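Local coordinates for protein SSD1 (Saccharomyces cerevisiae S288C, PDB 7AM1) that binds messenger RNA as a pseudonuclease of the RNase II family, recognising untranslated regions and repressing translation without nuclease activity of its own, at residues A[67-72]-A[210-215]; A[8-13]-A[60-65]. All blocks are in the same frame, centred on the assembly; numbering follows the deposited sequence.

Interaction 1 of 2, residues A[67-72]-A[210-215]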
ATOM      1  N   ASP A  67      -8.211  -5.534 -15.431  1.00 49.30           N
ATOM      2  CA  ASP A  67      -8.698  -6.558 -16.340  1.00 49.32           C
ATOM      3  C   ASP A  67      -7.599  -7.560 -16.665  1.00 48.83           C
ATOM      4  O   ASP A  67      -6.431  -7.197 -16.826  1.00 49.27           O
ATOM      5  CB  ASP A  67      -9.199  -5.932 -17.648  1.00 48.99           C
ATOM      6  CG  ASP A  67     -10.574  -5.300 -17.524  1.00 49.45           C
ATOM      7  OD1 ASP A  67     -11.188  -5.381 -16.440  1.00 49.09           O
ATOM      8  OD2 ASP A  67     -11.046  -4.726 -18.530  1.00 49.89           O
ATOM      9  N   LEU A  68      -7.986  -8.828 -16.762  1.00 47.53           N
ATOM     10  CA  LEU A  68      -7.191  -9.820 -17.472  1.00 49.85           C
ATOM     11  C   LEU A  68      -7.503  -9.697 -18.959  1.00 50.03           C
ATOM     12  O   LEU A  68      -8.664  -9.831 -19.361  1.00 49.97           O
ATOM     13  CB  LEU A  68      -7.506 -11.224 -16.967  1.00 52.77           C
ATOM     14  CG  LEU A  68      -6.726 -12.362 -17.630  1.00 56.63           C
ATOM     15  CD1 LEU A  68      -5.253 -12.286 -17.264  1.00 58.22           C
ATOM     16  CD2 LEU A  68      -7.316 -13.708 -17.239  1.00 57.36           C
ATOM     17  N   VAL A  69      -6.484  -9.415 -19.768  1.00 51.87           N
ATOM     18  CA  VAL A  69      -6.673  -9.160 -21.190  1.00 54.95           C
ATOM     19  C   VAL A  69      -5.805 -10.106 -22.006  1.00 56.68           C
ATOM     20  O   VAL A  69      -4.765 -10.588 -21.546  1.00 58.32           O
ATOM     21  CB  VAL A  69      -6.350  -7.692 -21.554  1.00 55.97           C
ATOM     22  CG1 VAL A  69      -7.360  -6.754 -20.920  1.00 55.79           C
ATOM     23  CG2 VAL A  69      -4.932  -7.329 -21.113  1.00 56.14           C
ATOM     24  N   ALA A  70      -6.263 -10.384 -23.222  1.00 55.60           N
ATOM     25  CA  ALA A  70      -5.459 -11.028 -24.250  1.00 57.19           C
ATOM     26  C   ALA A  70      -4.883  -9.949 -25.157  1.00 59.43           C
ATOM     27  O   ALA A  70      -5.629  -9.113 -25.679  1.00 59.49           O
ATOM     28  CB  ALA A  70      -6.302 -12.014 -25.060  1.00 57.87           C
ATOM     29  N   VAL A  71      -3.561  -9.943 -25.319  1.00 63.01           N
ATOM     30  CA  VAL A  71      -2.887  -8.928 -26.121  1.00 65.79           C
ATOM     31  C   VAL A  71      -2.158  -9.614 -27.269  1.00 67.72           C
ATOM     32  O   VAL A  71      -1.592 -10.701 -27.101  1.00 70.01           O
ATOM     33  CB  VAL A  71      -1.920  -8.054 -25.289  1.00 67.22           C
ATOM     34  CG1 VAL A  71      -2.320  -8.058 -23.820  1.00 65.31           C
ATOM     35  CG2 VAL A  71      -0.475  -8.487 -25.474  1.00 70.52           C
ATOM     36  N   GLU A  72      -2.201  -8.985 -28.439  1.00 66.33           N
ATOM     37  CA  GLU A  72      -1.414  -9.391 -29.595  1.00 67.99           C
ATOM     38  C   GLU A  72      -0.209  -8.469 -29.720  1.00 69.98           C
ATOM     39  O   GLU A  72      -0.356  -7.242 -29.708  1.00 68.92           O
ATOM     40  CB  GLU A  72      -2.258  -9.347 -30.868  1.00 67.44           C
ATOM     41  CG  GLU A  72      -1.491  -9.681 -32.129  1.00 70.06           C
ATOM     42  CD  GLU A  72      -2.352  -9.585 -33.368  1.00 72.45           C
ATOM     43  OE1 GLU A  72      -2.826  -8.474 -33.681  1.00 72.35           O
ATOM     44  OE2 GLU A  72      -2.559 -10.628 -34.023  1.00 75.03           O
ATOM     45  N   VAL A 210      -6.908  -7.475 -27.595  1.00 53.84           N
ATOM     46  CA  VAL A 210      -7.850  -8.078 -28.535  1.00 55.08           C
ATOM     47  C   VAL A 210      -9.047  -8.709 -27.844  1.00 54.42           C
ATOM     48  O   VAL A 210      -9.999  -9.109 -28.534  1.00 54.88           O
ATOM     49  CB  VAL A 210      -7.158  -9.119 -29.443  1.00 58.41           C
ATOM     50  CG1 VAL A 210      -6.041  -8.460 -30.240  1.00 59.39           C
ATOM     51  CG2 VAL A 210      -6.624 -10.298 -28.624  1.00 59.72           C
ATOM     52  N   ALA A 211      -9.037  -8.814 -26.519  1.00 54.71           N
ATOM     53  CA  ALA A 211     -10.174  -9.361 -25.795  1.00 56.22           C
ATOM     54  C   ALA A 211      -9.967  -9.115 -24.310  1.00 55.74           C
ATOM     55  O   ALA A 211      -8.830  -9.025 -23.836  1.00 55.20           O
ATOM     56  CB  ALA A 211     -10.347 -10.862 -26.071  1.00 58.84           C
ATOM     57  N   VAL A 212     -11.074  -8.998 -23.586  1.00 56.85           N
ATOM     58  CA  VAL A 212     -11.056  -8.984 -22.129  1.00 56.71           C
ATOM     59  C   VAL A 212     -11.385 -10.394 -21.661  1.00 58.98           C
ATOM     60  O   VAL A 212     -12.471 -10.914 -21.946  1.00 60.19           O
ATOM     61  CB  VAL A 212     -12.049  -7.965 -21.551  1.00 56.19           C
ATOM     62  CG1 VAL A 212     -12.066  -8.064 -20.022  1.00 56.03           C
ATOM     63  CG2 VAL A 212     -11.692  -6.551 -22.001  1.00 54.45           C
ATOM     64  N   LEU A 213     -10.449 -11.019 -20.952  1.00 58.45           N
ATOM     65  CA  LEU A 213     -10.643 -12.395 -20.521  1.00 62.53           C
ATOM     66  C   LEU A 213     -11.382 -12.478 -19.192  1.00 64.02           C
ATOM     67  O   LEU A 213     -12.209 -13.378 -19.004  1.00 65.53           O
ATOM     68  CB  LEU A 213      -9.294 -13.111 -20.426  1.00 63.90           C
ATOM     69  CG  LEU A 213      -8.458 -13.098 -21.711  1.00 66.01           C
ATOM     70  CD1 LEU A 213      -7.100 -13.753 -21.491  1.00 66.97           C
ATOM     71  CD2 LEU A 213      -9.198 -13.774 -22.865  1.00 67.89           C
ATOM     72  N   ASP A 214     -11.115 -11.558 -18.268  1.00 64.11           N
ATOM     73  CA  ASP A 214     -11.795 -11.594 -16.983  1.00 64.96           C
ATOM     74  C   ASP A 214     -11.790 -10.204 -16.361  1.00 60.43           C
ATOM     75  O   ASP A 214     -10.865  -9.413 -16.567  1.00 59.24           O
ATOM     76  CB  ASP A 214     -11.136 -12.611 -16.043  1.00 69.83           C
ATOM     77  CG  ASP A 214     -12.093 -13.142 -14.991  1.00 74.23           C
ATOM     78  OD1 ASP A 214     -13.290 -12.789 -15.024  1.00 75.80           O
ATOM     79  OD2 ASP A 214     -11.647 -13.937 -14.139  1.00 76.29           O
ATOM     80  N   ARG A 215     -12.850  -9.920 -15.609  1.00 57.34           N
ATOM     81  CA  ARG A 215     -13.002  -8.667 -14.884  1.00 53.36           C
ATOM     82  C   ARG A 215     -13.820  -8.950 -13.634  1.00 51.42           C
ATOM     83  O   ARG A 215     -14.868  -9.596 -13.720  1.00 52.42           O
ATOM     84  CB  ARG A 215     -13.697  -7.610 -15.747  1.00 52.72           C
ATOM     85  CG  ARG A 215     -14.077  -6.341 -15.009  1.00 52.34           C
ATOM     86  CD  ARG A 215     -14.745  -5.334 -15.961  1.00 53.86           C
ATOM     87  NE  ARG A 215     -13.894  -4.985 -17.099  1.00 54.47           N
ATOM     88  CZ  ARG A 215     -14.335  -4.428 -18.226  1.00 55.42           C
ATOM     89  NH1 ARG A 215     -15.626  -4.157 -18.377  1.00 55.86           N
ATOM     90  NH2 ARG A 215     -13.484  -4.148 -19.204  1.00 54.98           N
TER
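The carbonyl oxygen of L68 is gripped by two consecutive amides of the facing strand, L213 N at 2.7 Å and D214 N at 3.2 Å, which approach from the same face of its plane. A classic beta bulge results: L213 and D214 together oppose L68, and D214 O returns the bond to L68 N. A second classic bulge sets V210 and A211 against A70, with V210 N to A70 O the straighter of its two hydrogen bonds (N-H...O 166°). Strands 68-73 and 206-214 run antiparallel here, neighbours in a five-stranded sheet of order 1-2-3-5-4, consistent with the OB fold of an N-terminal cold-shock domain. L213, the extra residue of the first bulge, points its side chain toward the partner strand, where its CD2 meets A70 CB at 4.0 Å and its CB lies 3.8 Å from L68 CD2. Beyond the strands, R215 holds D67 side-on. A bend at chi3 (-58°) places NE of R215, which binds OD1 of D67 at 2.8 Å. NH2 of R215 reaches OD2 of D67 at 2.6 Å. Both oxygens are met on their syn sides, with carboxylate and guanidinium planes 17° apart. D67 OD2 also accepts from L64 N.

Interaction 2 of 2, residues A[8-13]-A[60-65]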
ATOM      1  N   ALA A   8     -11.387  -1.863 -32.188  1.00 58.69           N
ATOM      2  CA  ALA A   8     -11.664  -3.124 -32.867  1.00 61.18           C
ATOM      3  C   ALA A   8     -12.543  -4.021 -31.998  1.00 59.61           C
ATOM      4  O   ALA A   8     -12.333  -4.106 -30.785  1.00 55.22           O
ATOM      5  CB  ALA A   8     -10.365  -3.858 -33.187  1.00 63.19           C
ATOM      6  N   PRO A   9     -13.526  -4.714 -32.577  1.00 63.81           N
ATOM      7  CA  PRO A   9     -14.314  -5.655 -31.773  1.00 63.95           C
ATOM      8  C   PRO A   9     -13.432  -6.758 -31.209  1.00 61.83           C
ATOM      9  O   PRO A   9     -12.425  -7.146 -31.806  1.00 61.63           O
ATOM     10  CB  PRO A   9     -15.344  -6.206 -32.767  1.00 68.16           C
ATOM     11  CG  PRO A   9     -14.722  -6.008 -34.116  1.00 69.79           C
ATOM     12  CD  PRO A   9     -13.923  -4.736 -33.999  1.00 67.22           C
ATOM     13  N   TYR A  10     -13.817  -7.252 -30.036  1.00 60.02           N
ATOM     14  CA  TYR A  10     -13.050  -8.292 -29.366  1.00 59.23           C
ATOM     15  C   TYR A  10     -13.139  -9.618 -30.116  1.00 61.74           C
ATOM     16  O   TYR A  10     -14.150  -9.940 -30.749  1.00 62.66           O
ATOM     17  CB  TYR A  10     -13.555  -8.499 -27.937  1.00 57.43           C
ATOM     18  CG  TYR A  10     -13.364  -7.334 -26.999  1.00 54.32           C
ATOM     19  CD1 TYR A  10     -12.173  -6.623 -26.966  1.00 53.12           C
ATOM     20  CD2 TYR A  10     -14.377  -6.956 -26.129  1.00 52.58           C
ATOM     21  CE1 TYR A  10     -12.000  -5.559 -26.093  1.00 49.50           C
ATOM     22  CE2 TYR A  10     -14.216  -5.894 -25.258  1.00 50.13           C
ATOM     23  CZ  TYR A  10     -13.028  -5.202 -25.243  1.00 49.18           C
ATOM     24  OH  TYR A  10     -12.875  -4.149 -24.368  1.00 48.50           O
ATOM     25  N   LEU A  11     -12.063 -10.394 -30.032  1.00 64.28           N
ATOM     26  CA  LEU A  11     -12.081 -11.760 -30.531  1.00 70.50           C
ATOM     27  C   LEU A  11     -13.047 -12.604 -29.701  1.00 69.80           C
ATOM     28  O   LEU A  11     -13.155 -12.406 -28.487  1.00 67.19           O
ATOM     29  CB  LEU A  11     -10.683 -12.373 -30.454  1.00 76.12           C
ATOM     30  CG  LEU A  11      -9.629 -11.945 -31.474  1.00 81.25           C
ATOM     31  CD1 LEU A  11      -8.326 -12.687 -31.195  1.00 83.64           C
ATOM     32  CD2 LEU A  11     -10.097 -12.198 -32.897  1.00 84.75           C
ATOM     33  N   PRO A  12     -13.746 -13.560 -30.314  1.00 72.47           N
ATOM     34  CA  PRO A  12     -14.572 -14.479 -29.520  1.00 75.13           C
ATOM     35  C   PRO A  12     -13.731 -15.231 -28.500  1.00 77.60           C
ATOM     36  O   PRO A  12     -12.582 -15.590 -28.759  1.00 76.53           O
ATOM     37  CB  PRO A  12     -15.169 -15.423 -30.570  1.00 77.52           C
ATOM     38  CG  PRO A  12     -15.143 -14.641 -31.840  1.00 77.40           C
ATOM     39  CD  PRO A  12     -13.907 -13.788 -31.763  1.00 74.92           C
ATOM     40  N   GLN A  13     -14.321 -15.465 -27.325  1.00 82.96           N
ATOM     41  CA  GLN A  13     -13.607 -16.162 -26.261  1.00 85.17           C
ATOM     42  C   GLN A  13     -13.091 -17.517 -26.734  1.00 86.75           C
ATOM     43  O   GLN A  13     -11.967 -17.914 -26.402  1.00 87.06           O
ATOM     44  CB  GLN A  13     -14.525 -16.339 -25.050  1.00 86.77           C
ATOM     45  CG  GLN A  13     -15.021 -15.034 -24.429  1.00 86.00           C
ATOM     46  CD  GLN A  13     -13.934 -14.265 -23.699  1.00 84.79           C
ATOM     47  OE1 GLN A  13     -12.999 -14.851 -23.158  1.00 84.64           O
ATOM     48  NE2 GLN A  13     -14.061 -12.942 -23.676  1.00 84.19           N
ATOM     49  N   ARG A  60      -5.584  -0.032 -26.238  1.00 49.84           N
ATOM     50  CA  ARG A  60      -6.136  -0.525 -24.980  1.00 49.96           C
ATOM     51  C   ARG A  60      -7.517  -1.128 -25.182  1.00 47.39           C
ATOM     52  O   ARG A  60      -7.949  -1.971 -24.389  1.00 45.89           O
ATOM     53  CB  ARG A  60      -6.215   0.603 -23.953  1.00 52.53           C
ATOM     54  CG  ARG A  60      -6.478   0.109 -22.537  1.00 55.15           C
ATOM     55  CD  ARG A  60      -6.644   1.265 -21.578  1.00 56.18           C
ATOM     56  NE  ARG A  60      -5.526   2.191 -21.677  1.00 58.57           N
ATOM     57  CZ  ARG A  60      -5.409   3.296 -20.956  1.00 60.31           C
ATOM     58  NH1 ARG A  60      -6.346   3.614 -20.074  1.00 60.10           N
ATOM     59  NH2 ARG A  60      -4.354   4.082 -21.121  1.00 61.89           N
ATOM     60  N   ASN A  61      -8.219  -0.687 -26.221  1.00 47.32           N
ATOM     61  CA  ASN A  61      -9.478  -1.277 -26.664  1.00 48.24           C
ATOM     62  C   ASN A  61     -10.472  -1.454 -25.519  1.00 46.78           C
ATOM     63  O   ASN A  61     -11.056  -2.522 -25.325  1.00 47.16           O
ATOM     64  CB  ASN A  61      -9.232  -2.609 -27.373  1.00 50.65           C
ATOM     65  CG  ASN A  61     -10.383  -3.002 -28.266  1.00 51.93           C
ATOM     66  OD1 ASN A  61     -11.324  -2.229 -28.457  1.00 52.89           O
ATOM     67  ND2 ASN A  61     -10.311  -4.195 -28.837  1.00 51.88           N
ATOM     68  N   ARG A  62     -10.688  -0.376 -24.771  1.00 47.54           N
ATOM     69  CA  ARG A  62     -11.772  -0.274 -23.799  1.00 46.81           C
ATOM     70  C   ARG A  62     -11.561  -1.148 -22.571  1.00 47.41           C
ATOM     71  O   ARG A  62     -12.466  -1.256 -21.735  1.00 47.09           O
ATOM     72  CB  ARG A  62     -13.117  -0.615 -24.458  1.00 46.59           C
ATOM     73  CG  ARG A  62     -13.396   0.234 -25.703  1.00 47.40           C
ATOM     74  CD  ARG A  62     -14.459  -0.372 -26.613  1.00 50.31           C
ATOM     75  NE  ARG A  62     -13.979  -1.585 -27.271  1.00 51.46           N
ATOM     76  CZ  ARG A  62     -14.664  -2.724 -27.359  1.00 53.41           C
ATOM     77  NH1 ARG A  62     -15.887  -2.819 -26.851  1.00 52.81           N
ATOM     78  NH2 ARG A  62     -14.126  -3.767 -27.977  1.00 55.53           N
ATOM     79  N   ALA A  63     -10.390  -1.759 -22.418  1.00 48.00           N
ATOM     80  CA  ALA A  63     -10.103  -2.520 -21.210  1.00 48.53           C
ATOM     81  C   ALA A  63      -9.971  -1.577 -20.020  1.00 48.96           C
ATOM     82  O   ALA A  63      -9.633  -0.400 -20.166  1.00 48.68           O
ATOM     83  CB  ALA A  63      -8.825  -3.342 -21.378  1.00 47.77           C
ATOM     84  N   LEU A  64     -10.263  -2.099 -18.832  1.00 49.66           N
ATOM     85  CA  LEU A  64     -10.188  -1.316 -17.609  1.00 47.59           C
ATOM     86  C   LEU A  64      -9.042  -1.803 -16.730  1.00 46.89           C
ATOM     87  O   LEU A  64      -8.562  -2.934 -16.856  1.00 47.18           O
ATOM     88  CB  LEU A  64     -11.503  -1.389 -16.823  1.00 48.06           C
ATOM     89  CG  LEU A  64     -12.768  -0.870 -17.507  1.00 51.80           C
ATOM     90  CD1 LEU A  64     -13.989  -1.177 -16.645  1.00 53.35           C
ATOM     91  CD2 LEU A  64     -12.678   0.616 -17.805  1.00 52.07           C
ATOM     92  N   GLU A  65      -8.610  -0.917 -15.835  1.00 46.18           N
ATOM     93  CA  GLU A  65      -7.625  -1.260 -14.818  1.00 47.28           C
ATOM     94  C   GLU A  65      -7.990  -2.575 -14.140  1.00 46.47           C
ATOM     95  O   GLU A  65      -9.139  -2.785 -13.743  1.00 46.29           O
ATOM     96  CB  GLU A  65      -7.541  -0.132 -13.784  1.00 49.13           C
ATOM     97  CG  GLU A  65      -6.671  -0.447 -12.571  1.00 51.33           C
ATOM     98  CD  GLU A  65      -5.190  -0.335 -12.869  1.00 54.27           C
ATOM     99  OE1 GLU A  65      -4.380  -0.814 -12.045  1.00 55.19           O
ATOM    100  OE2 GLU A  65      -4.837   0.215 -13.934  1.00 55.36           O
TER
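Y10 and R62 meet face to face: the guanidinium lies nearly flat on the tyrosine ring, planes 21° apart and CZ of R62 4.0 Å from the ring centroid, a cation-pi stack. NH2 of R62 sits over the middle of the ring, while the ring's CZ lies below the guanidinium, offset toward its rim. At the edge of the same ring, the hydroxyl donates a 2.6 Å hydrogen bond from Y10 OH to N61 O, in the carbonyl plane. N61 also steadies the stack from within its own segment, because R62 NE (3.0 Å) and R62 NH2 (3.2 Å) both grip N61 OD1, which lies in the guanidinium plane. N61 and R62 have positive phi and form the middle of a type I' turn from R60 to A63, and the CB atoms of both point toward the 8-13 segment. With its CG anti to the backbone N (chi1 -159°), N61 gives A8 O a sound bond from ND2 at 2.8 Å. An alanine in place of Y10 would probably leave N61 O without this donor and the guanidinium without the ring beneath it. The contact slackens at the exposed P9, and R62 NH2 to A8 O is only a weak bond at 3.3 Å. N61 ND2 is held again by V209 O, and R62 NH1 by W290 O. The contact thus ties the loop ahead of helix 15-22 to the turn leaving helix 56-60, which leads on to strand 68-73, with V212 of strand 206-214 packing against Y10.

Interactions 1 and 2 lie side by side in what is probably one OB-type N-terminal domain, their centres about 6 Å apart. Along the chain they come in series: interaction 2 joins residues 8-13 to 60-65, and interaction 1 opens at residue 67 but closes only at 210-215, beyond a long, partly unmodelled stretch, probably an insertion between the last two strands. Strand 206-214 is the common element. It pairs with strand 68-73 in interaction 1, and the N-terminal loop lies along it, with V210 O 2.9 Å from L11 N and V212 O close to Q13 NE2. The example illustrates how a small beta domain is completed by a late strand and overlaid by its leading segment.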